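Local atomic coordinates of acylneuraminate lyase (PDB entry 4N4P), a protein that belongs to the dihydrodipicolinate synthetase family of TIM-barrel proteins and is modelled as an assembly of four chains. Residues Leu94-Lys99 / Ser129-Ile134; Asp104-Ile109 / Ile134-Tyr139; Glu120-Tyr125 / Gly155-Ile160. All coordinates share one frame; numbering follows the deposited sequence.

Contact 1 of 3, residues Leu94-Lys99 / Ser129-Ile134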
loop_
_atom_site.group_PDB
_atom_site.type_symbol
_atom_site.label_atom_id
_atom_site.label_comp_id
_atom_site.label_asym_id
_atom_site.label_seq_id
_atom_site.Cartn_x
_atom_site.Cartn_y
_atom_site.Cartn_z
ATOM N N LEU A 94 22.061 -6.280 -27.843
ATOM C CA LEU A 94 22.892 -5.668 -26.812
ATOM C C LEU A 94 23.669 -6.722 -25.999
ATOM O O LEU A 94 24.825 -6.509 -25.678
ATOM C CB LEU A 94 22.040 -4.783 -25.888
ATOM C CG LEU A 94 21.422 -3.551 -26.543
ATOM C CD1 LEU A 94 20.706 -2.700 -25.468
ATOM C CD2 LEU A 94 22.469 -2.693 -27.248
ATOM N N ALA A 95 23.035 -7.850 -25.675
ATOM C CA ALA A 95 23.733 -8.966 -24.990
ATOM C C ALA A 95 24.901 -9.464 -25.828
ATOM O O ALA A 95 25.997 -9.699 -25.310
ATOM C CB ALA A 95 22.768 -10.120 -24.662
ATOM N N LYS A 96 24.679 -9.602 -27.135
ATOM C CA LYS A 96 25.765 -10.009 -28.047
ATOM C C LYS A 96 26.870 -8.985 -28.122
ATOM O O LYS A 96 28.058 -9.342 -28.138
ATOM C CB LYS A 96 25.220 -10.276 -29.468
ATOM C CG LYS A 96 24.322 -11.470 -29.550
ATOM C CD LYS A 96 23.762 -11.642 -30.976
ATOM C CE LYS A 96 22.515 -12.530 -31.023
ATOM N NZ LYS A 96 22.768 -13.988 -30.775
ATOM N N LEU A 97 26.500 -7.701 -28.163
ATOM C CA LEU A 97 27.496 -6.635 -28.163
ATOM C C LEU A 97 28.309 -6.608 -26.865
ATOM O O LEU A 97 29.524 -6.434 -26.915
ATOM C CB LEU A 97 26.855 -5.251 -28.404
ATOM C CG LEU A 97 27.811 -4.060 -28.513
ATOM C CD1 LEU A 97 28.830 -4.220 -29.649
ATOM C CD2 LEU A 97 27.049 -2.725 -28.657
ATOM N N ALA A 98 27.634 -6.742 -25.717
ATOM C CA ALA A 98 28.314 -6.789 -24.427
ATOM C C ALA A 98 29.384 -7.885 -24.433
ATOM O O ALA A 98 30.481 -7.697 -23.935
ATOM C CB ALA A 98 27.313 -7.043 -23.296
ATOM N N LYS A 99 29.046 -9.025 -25.017
ATOM C CA LYS A 99 29.987 -10.144 -25.031
ATOM C C LYS A 99 31.174 -9.837 -25.960
ATOM O O LYS A 99 32.340 -10.071 -25.609
ATOM C CB LYS A 99 29.263 -11.408 -25.477
ATOM C CG LYS A 99 30.204 -12.614 -25.744
ATOM C CD LYS A 99 30.954 -13.029 -24.501
ATOM C CE LYS A 99 31.794 -14.314 -24.758
ATOM N NZ LYS A 99 30.908 -15.510 -24.951
ATOM N N SER A 129 18.938 -15.034 -22.486
ATOM C CA SER A 129 20.014 -16.003 -22.213
ATOM C C SER A 129 20.512 -16.730 -23.461
ATOM O O SER A 129 21.679 -17.067 -23.552
ATOM C CB SER A 129 19.535 -17.039 -21.200
ATOM O OG SER A 129 18.637 -17.962 -21.802
ATOM N N LYS A 130 19.624 -16.980 -24.413
ATOM C CA LYS A 130 20.016 -17.679 -25.643
ATOM C C LYS A 130 20.915 -16.841 -26.542
ATOM O O LYS A 130 21.608 -17.382 -27.403
ATOM C CB LYS A 130 18.779 -18.111 -26.414
ATOM C CG LYS A 130 18.326 -19.533 -26.150
ATOM C CD LYS A 130 17.431 -19.651 -24.958
ATOM C CE LYS A 130 16.444 -20.805 -25.137
ATOM N NZ LYS A 130 15.606 -20.941 -23.903
ATOM N N ALA A 131 20.910 -15.519 -26.349
ATOM C CA ALA A 131 21.596 -14.598 -27.262
ATOM C C ALA A 131 23.121 -14.660 -27.212
ATOM O O ALA A 131 23.787 -14.469 -28.234
ATOM C CB ALA A 131 21.124 -13.150 -27.016
ATOM N N ALA A 132 23.679 -14.884 -26.026
ATOM C CA ALA A 132 25.127 -14.826 -25.838
ATOM C C ALA A 132 25.482 -15.474 -24.526
ATOM O O ALA A 132 24.690 -15.465 -23.580
ATOM C CB ALA A 132 25.632 -13.378 -25.838
ATOM N N ASP A 133 26.678 -16.043 -24.493
ATOM C CA ASP A 133 27.213 -16.655 -23.293
ATOM C C ASP A 133 27.999 -15.621 -22.507
ATOM O O ASP A 133 29.197 -15.394 -22.718
ATOM C CB ASP A 133 28.048 -17.886 -23.662
ATOM C CG ASP A 133 27.176 -19.046 -24.151
ATOM O OD1 ASP A 133 25.936 -19.058 -23.903
ATOM O OD2 ASP A 133 27.738 -19.958 -24.799
ATOM N N ILE A 134 27.276 -14.958 -21.615
ATOM C CA ILE A 134 27.820 -13.896 -20.792
ATOM C C ILE A 134 26.984 -13.931 -19.504
ATOM O O ILE A 134 25.789 -14.191 -19.545
ATOM C CB ILE A 134 27.788 -12.510 -21.522
ATOM C CG1 ILE A 134 28.420 -11.412 -20.640
ATOM C CG2 ILE A 134 26.341 -12.174 -21.970
ATOM C CD1 ILE A 134 28.650 -10.036 -21.357
HETATM O O HOH W 1 28.626 -15.986 -26.822
#
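A95 meets A131 and A132 where helix 88-100 lies against the end of helix 118-131 and the chain that leaves it. The A95 CB to A131 CB distance is 4.2 Å, and A132 CB sits 3.7 Å from A95 O, so small methyl groups let the backbones come close; the CA atoms of K96 and A132 are 5.3 Å apart. K96 then reaches across with its chain, bent only at chi4 (-71°), and NZ donates to A131 O at 2.8 Å. The nitrogen lies in the carbonyl plane, on a lone pair, with a C=O...N angle of 126°. A98 points its CB at segment 129-134, 3.8 Å from I134 CD1. K99 completes the row: its NZ bonds to D133 O at 2.8 Å, tilted 20° from that carbonyl plane, and a water accepts from both K99 NZ and D133 N. The two lysines thus hold the main-chain oxygens of A131 and D133, either side of A132, while the D133 carboxylate turns to K161 in a salt bridge. Beneath this surface layer, A95, A98 and I134 all pack on I106 of strand 105-108, and helix 59-73 covers A98 through M66.

Contact 2 of 3, residues Asp104-Ile109 / Ile134-Tyr139; sequences DAISAI and IPMLIY
I106 and M136 pair in parallel register, as do S107 and L137, in neighbouring strands 105-108 and 136-139 whose axes approach to 4.5 Å at 21°. Joined through helix 118-131, these strands form a beta-alpha-beta unit of the TIM barrel. I106 uses both its backbone polar atoms on this one neighbour: its N donates to P135 O at 2.9 Å, and its O accepts from L137 N at 2.8 Å with an N-H...O angle of 163°. The third hydrogen bond, A108 N to L137 O, is weak at 3.4 Å. On the face carrying I106, A108 and M136, the M136 chain is bent at chi2 and chi3, so first SD and then CE turn back. This brings SD over the neighbouring strand, 3.6 Å from S107 CA, and CE beside I106 CD1, also at 3.6 Å; A108 CB touches the same CE. I134 CG2, ahead of strand 136-139, lies 3.7 Å from I106 CD1, the two side chains crossing obliquely. On the opposite face S107 CB lies against L137 CB, and the S107 and Y139 hydroxyls both hydrogen-bond Y46 OH, while Y139 OH also bonds K167 NZ. S107 OG lies at the edge of the Y139 ring, near its plane. I109 instead covers one ring face in a CH-pi contact: its CG2 stands 3.8 Å from the ring centroid, 15° off the normal and offset toward the rim.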
loop_
_atom_site.group_PDB
_atom_site.type_symbol
_atom_site.label_atom_id
_atom_site.label_comp_id
_atom_site.label_asym_id
_atom_site.label_seq_id
_atom_site.Cartn_x
_atom_site.Cartn_y
_atom_site.Cartn_z
ATOM N N ASP A 104 31.927 -7.935 -18.299
ATOM C CA ASP A 104 32.042 -9.020 -17.322
ATOM C C ASP A 104 30.693 -9.651 -17.001
ATOM O O ASP A 104 30.589 -10.848 -16.654
ATOM C CB ASP A 104 32.732 -8.475 -16.078
ATOM C CG ASP A 104 34.135 -8.050 -16.362
ATOM O OD1 ASP A 104 34.995 -8.949 -16.590
ATOM O OD2 ASP A 104 34.399 -6.838 -16.380
ATOM N N ALA A 105 29.643 -8.841 -17.112
ATOM C CA ALA A 105 28.284 -9.332 -16.957
ATOM C C ALA A 105 27.309 -8.369 -17.634
ATOM O O ALA A 105 27.650 -7.223 -17.958
ATOM C CB ALA A 105 27.890 -9.486 -15.468
ATOM N N ILE A 106 26.086 -8.837 -17.776
ATOM C CA ILE A 106 24.979 -7.994 -18.190
ATOM C C ILE A 106 23.906 -8.118 -17.135
ATOM O O ILE A 106 23.948 -9.029 -16.291
ATOM C CB ILE A 106 24.392 -8.394 -19.584
ATOM C CG1 ILE A 106 24.031 -9.892 -19.604
ATOM C CG2 ILE A 106 25.358 -8.016 -20.715
ATOM C CD1 ILE A 106 23.345 -10.374 -20.875
ATOM N N SER A 107 22.955 -7.183 -17.156
ATOM C CA SER A 107 21.794 -7.296 -16.304
ATOM C C SER A 107 20.618 -6.874 -17.161
ATOM O O SER A 107 20.804 -6.247 -18.208
ATOM C CB SER A 107 21.921 -6.391 -15.060
ATOM O OG SER A 107 21.825 -5.032 -15.461
ATOM N N ALA A 108 19.404 -7.193 -16.718
ATOM C CA ALA A 108 18.212 -6.743 -17.439
ATOM C C ALA A 108 17.124 -6.464 -16.434
ATOM O O ALA A 108 16.766 -7.334 -15.629
ATOM C CB ALA A 108 17.746 -7.789 -18.435
ATOM N N ILE A 109 16.601 -5.247 -16.466
ATOM C CA ILE A 109 15.456 -4.917 -15.637
ATOM C C ILE A 109 14.256 -5.846 -15.893
ATOM O O ILE A 109 14.085 -6.374 -16.991
ATOM C CB ILE A 109 15.036 -3.454 -15.839
ATOM C CG1 ILE A 109 14.769 -3.195 -17.331
ATOM C CG2 ILE A 109 16.161 -2.525 -15.378
ATOM C CD1 ILE A 109 13.657 -2.239 -17.506
ATOM N N ILE A 134 27.276 -14.958 -21.615
ATOM C CA ILE A 134 27.820 -13.896 -20.792
ATOM C C ILE A 134 26.984 -13.931 -19.504
ATOM O O ILE A 134 25.789 -14.191 -19.545
ATOM C CB ILE A 134 27.788 -12.510 -21.522
ATOM C CG1 ILE A 134 28.420 -11.412 -20.640
ATOM C CG2 ILE A 134 26.341 -12.174 -21.970
ATOM C CD1 ILE A 134 28.650 -10.036 -21.357
ATOM N N PRO A 135 27.621 -13.737 -18.341
ATOM C CA PRO A 135 26.840 -13.872 -17.108
ATOM C C PRO A 135 25.752 -12.816 -17.014
ATOM O O PRO A 135 25.989 -11.676 -17.399
ATOM C CB PRO A 135 27.891 -13.644 -16.027
ATOM C CG PRO A 135 29.137 -14.199 -16.628
ATOM C CD PRO A 135 29.066 -13.675 -18.056
ATOM N N MET A 136 24.581 -13.219 -16.524
ATOM C CA MET A 136 23.439 -12.325 -16.350
ATOM C C MET A 136 23.101 -12.127 -14.869
ATOM O O MET A 136 23.070 -13.094 -14.069
ATOM C CB MET A 136 22.219 -12.895 -17.111
ATOM C CG MET A 136 20.868 -12.388 -16.670
ATOM S SD MET A 136 20.646 -10.647 -17.166
ATOM C CE MET A 136 20.311 -10.851 -18.910
ATOM N N LEU A 137 22.848 -10.863 -14.504
ATOM C CA LEU A 137 22.262 -10.522 -13.215
ATOM C C LEU A 137 20.822 -10.110 -13.447
ATOM O O LEU A 137 20.579 -9.117 -14.137
ATOM C CB LEU A 137 23.034 -9.345 -12.571
ATOM C CG LEU A 137 24.451 -9.757 -12.166
ATOM C CD1 LEU A 137 25.334 -8.475 -11.940
ATOM C CD2 LEU A 137 24.388 -10.680 -10.954
ATOM N N ILE A 138 19.867 -10.868 -12.906
ATOM C CA ILE A 138 18.477 -10.493 -13.040
ATOM C C ILE A 138 18.131 -9.423 -11.997
ATOM O O ILE A 138 18.871 -9.217 -11.030
ATOM C CB ILE A 138 17.537 -11.710 -12.953
ATOM C CG1 ILE A 138 17.652 -12.404 -11.596
ATOM C CG2 ILE A 138 17.851 -12.711 -14.081
ATOM C CD1 ILE A 138 16.648 -13.517 -11.406
ATOM N N TYR A 139 17.059 -8.687 -12.221
ATOM C CA TYR A 139 16.640 -7.704 -11.246
ATOM C C TYR A 139 15.720 -8.386 -10.267
ATOM O O TYR A 139 14.889 -9.183 -10.667
ATOM C CB TYR A 139 15.920 -6.548 -11.923
ATOM C CG TYR A 139 16.837 -5.385 -12.190
ATOM C CD1 TYR A 139 16.618 -4.152 -11.575
ATOM C CD2 TYR A 139 17.935 -5.519 -13.036
ATOM C CE1 TYR A 139 17.461 -3.063 -11.815
ATOM C CE2 TYR A 139 18.765 -4.469 -13.281
ATOM C CZ TYR A 139 18.524 -3.225 -12.669
ATOM O OH TYR A 139 19.383 -2.175 -12.889
#

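Contact 3 of 3, residues Glu120-Tyr125 / Gly155-Ile160; sequences ETHHYY and GKLLEI
I160 CD1 sits over the centre of one face of the H122 imidazole, 3.8 Å from its centroid and only 8° off the ring normal, a CH-pi contact. A chi1 of -175° sets H122 CG anti to the backbone N, and the ring carried by it lies alongside I160, the two side chains sliding past each other in opposite directions. The same I160 methyl group also reaches Y125 CB at 3.7 Å and H122 O at 3.6 Å, so one methyl bridges H122 and Y125, three residues apart on the helix. L157 makes the second apolar approach. Its CD2 comes down on the backbone, 3.5 Å from H122 CA, and extends to Y125 CD2 at 4.3 Å, meeting that ring obliquely. No hydrogen bond crosses between 120-125 and 155-160, so shape and apolar burial carry the contact. In the second layer, the Y125 ring is backed on one face by Y124 CD1, 3.8 Å above its plane and over its centre, while its OH is bonded to A108 O. K156 directs its charged end to F118 in a cation-pi interaction. The contact therefore joins two successive outer helices of the barrel, 118-131 and 151-158, with Y125, L157 and L158 resting on I138 of strand 136-139 beneath them.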
loop_
_atom_site.group_PDB
_atom_site.type_symbol
_atom_site.label_atom_id
_atom_site.label_comp_id
_atom_site.label_asym_id
_atom_site.label_seq_id
_atom_site.Cartn_x
_atom_site.Cartn_y
_atom_site.Cartn_z
ATOM N N GLU A 120 5.724 -14.717 -18.095
ATOM C CA GLU A 120 6.229 -13.767 -19.086
ATOM C C GLU A 120 7.630 -13.290 -18.741
ATOM O O GLU A 120 8.485 -13.204 -19.605
ATOM C CB GLU A 120 5.283 -12.578 -19.226
ATOM C CG GLU A 120 4.100 -12.918 -20.111
ATOM C CD GLU A 120 2.915 -11.972 -19.948
ATOM O OE1 GLU A 120 2.755 -11.357 -18.867
ATOM O OE2 GLU A 120 2.129 -11.873 -20.913
ATOM N N THR A 121 7.855 -12.992 -17.463
ATOM C CA THR A 121 9.150 -12.554 -16.988
ATOM C C THR A 121 10.204 -13.679 -17.131
ATOM O O THR A 121 11.335 -13.438 -17.565
ATOM C CB THR A 121 9.037 -12.069 -15.543
ATOM O OG1 THR A 121 8.156 -10.934 -15.511
ATOM C CG2 THR A 121 10.402 -11.658 -14.992
ATOM N N HIS A 122 9.819 -14.901 -16.772
ATOM C CA HIS A 122 10.707 -16.062 -16.931
ATOM C C HIS A 122 11.116 -16.223 -18.397
ATOM O O HIS A 122 12.294 -16.390 -18.710
ATOM C CB HIS A 122 10.033 -17.338 -16.412
ATOM C CG HIS A 122 10.923 -18.542 -16.427
ATOM N ND1 HIS A 122 11.479 -19.071 -15.279
ATOM C CD2 HIS A 122 11.361 -19.310 -17.448
ATOM C CE1 HIS A 122 12.214 -20.121 -15.599
ATOM N NE2 HIS A 122 12.168 -20.281 -16.908
ATOM N N HIS A 123 10.134 -16.149 -19.289
ATOM C CA HIS A 123 10.365 -16.336 -20.722
ATOM C C HIS A 123 11.238 -15.229 -21.299
ATOM O O HIS A 123 12.077 -15.476 -22.172
ATOM C CB HIS A 123 9.026 -16.417 -21.489
ATOM C CG HIS A 123 9.191 -16.800 -22.930
ATOM N ND1 HIS A 123 9.207 -18.113 -23.352
ATOM C CD2 HIS A 123 9.394 -16.048 -24.038
ATOM C CE1 HIS A 123 9.386 -18.153 -24.663
ATOM N NE2 HIS A 123 9.505 -16.912 -25.104
ATOM N N TYR A 124 11.051 -14.004 -20.788
ATOM C CA TYR A 124 11.878 -12.864 -21.165
ATOM C C TYR A 124 13.335 -13.132 -20.820
ATOM O O TYR A 124 14.197 -12.992 -21.659
ATOM C CB TYR A 124 11.333 -11.653 -20.431
ATOM C CG TYR A 124 12.184 -10.419 -20.267
ATOM C CD1 TYR A 124 12.899 -10.186 -19.076
ATOM C CD2 TYR A 124 12.200 -9.430 -21.255
ATOM C CE1 TYR A 124 13.648 -9.007 -18.898
ATOM C CE2 TYR A 124 12.927 -8.252 -21.091
ATOM C CZ TYR A 124 13.636 -8.033 -19.916
ATOM O OH TYR A 124 14.327 -6.840 -19.783
ATOM N N TYR A 125 13.613 -13.590 -19.598
ATOM C CA TYR A 125 15.011 -13.868 -19.256
ATOM C C TYR A 125 15.582 -15.057 -20.048
ATOM O O TYR A 125 16.745 -15.026 -20.496
ATOM C CB TYR A 125 15.144 -14.067 -17.764
ATOM C CG TYR A 125 15.134 -12.759 -17.009
ATOM C CD1 TYR A 125 16.194 -11.841 -17.140
ATOM C CD2 TYR A 125 14.096 -12.457 -16.140
ATOM C CE1 TYR A 125 16.190 -10.630 -16.419
ATOM C CE2 TYR A 125 14.080 -11.269 -15.424
ATOM C CZ TYR A 125 15.126 -10.365 -15.565
ATOM O OH TYR A 125 15.088 -9.204 -14.828
ATOM N N GLY A 155 13.996 -18.221 -7.340
ATOM C CA GLY A 155 15.038 -19.192 -7.643
ATOM C C GLY A 155 14.889 -19.824 -9.000
ATOM O O GLY A 155 15.885 -20.211 -9.616
ATOM N N LYS A 156 13.648 -19.922 -9.478
ATOM C CA LYS A 156 13.392 -20.378 -10.839
ATOM C C LYS A 156 14.008 -19.433 -11.880
ATOM O O LYS A 156 14.524 -19.885 -12.905
ATOM C CB LYS A 156 11.898 -20.539 -11.097
ATOM C CG LYS A 156 11.237 -21.641 -10.258
ATOM C CD LYS A 156 9.721 -21.565 -10.403
ATOM C CE LYS A 156 9.008 -22.020 -9.122
ATOM N NZ LYS A 156 7.699 -21.277 -8.981
ATOM N N LEU A 157 13.966 -18.127 -11.607
ATOM C CA LEU A 157 14.615 -17.165 -12.493
ATOM C C LEU A 157 16.120 -17.284 -12.369
ATOM O O LEU A 157 16.829 -17.212 -13.365
ATOM C CB LEU A 157 14.156 -15.718 -12.206
ATOM C CG LEU A 157 12.672 -15.330 -12.344
ATOM C CD1 LEU A 157 12.466 -13.878 -11.821
ATOM C CD2 LEU A 157 12.179 -15.475 -13.804
ATOM N N LEU A 158 16.612 -17.486 -11.142
ATOM C CA LEU A 158 18.063 -17.599 -10.895
ATOM C C LEU A 158 18.688 -18.802 -11.589
ATOM O O LEU A 158 19.900 -18.830 -11.809
ATOM C CB LEU A 158 18.348 -17.686 -9.381
ATOM C CG LEU A 158 18.114 -16.383 -8.607
ATOM C CD1 LEU A 158 18.171 -16.576 -7.074
ATOM C CD2 LEU A 158 19.135 -15.342 -9.071
ATOM N N GLU A 159 17.862 -19.790 -11.909
ATOM C CA GLU A 159 18.340 -21.037 -12.509
ATOM C C GLU A 159 18.464 -20.985 -14.025
ATOM O O GLU A 159 19.048 -21.875 -14.641
ATOM C CB GLU A 159 17.406 -22.173 -12.151
ATOM C CG GLU A 159 17.767 -22.831 -10.852
ATOM C CD GLU A 159 16.653 -23.720 -10.356
ATOM O OE1 GLU A 159 15.858 -24.239 -11.191
ATOM O OE2 GLU A 159 16.578 -23.890 -9.121
ATOM N N ILE A 160 17.931 -19.928 -14.624
ATOM C CA ILE A 160 18.003 -19.749 -16.079
ATOM C C ILE A 160 19.458 -19.773 -16.573
ATOM O O ILE A 160 20.368 -19.280 -15.900
ATOM C CB ILE A 160 17.230 -18.458 -16.497
ATOM C CG1 ILE A 160 15.727 -18.691 -16.303
ATOM C CG2 ILE A 160 17.576 -18.020 -17.922
ATOM C CD1 ILE A 160 14.841 -17.408 -16.308
#

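How the contacts relate
All three contacts lie on the same side of the chain's centre. Contact 2 is the inner layer, with its centre about 10 Å from that of contact 1 and 12 Å from that of contact 3; the centres of the two outer contacts are about 16 Å apart. I134 belongs to both contact 1 and contact 2, and A98 CB meets I106 CG2 at 3.4 Å between them. Helix 118-131 serves contacts 1 and 3 at different points along its length, S129 CB touching I160 CG2 at 3.9 Å. Two tyrosines tie contact 3 to contact 2 by probable hydrogen bonds, Y125 OH to A108 O at 2.6 Å and Y124 OH to I109 O at 2.8 Å.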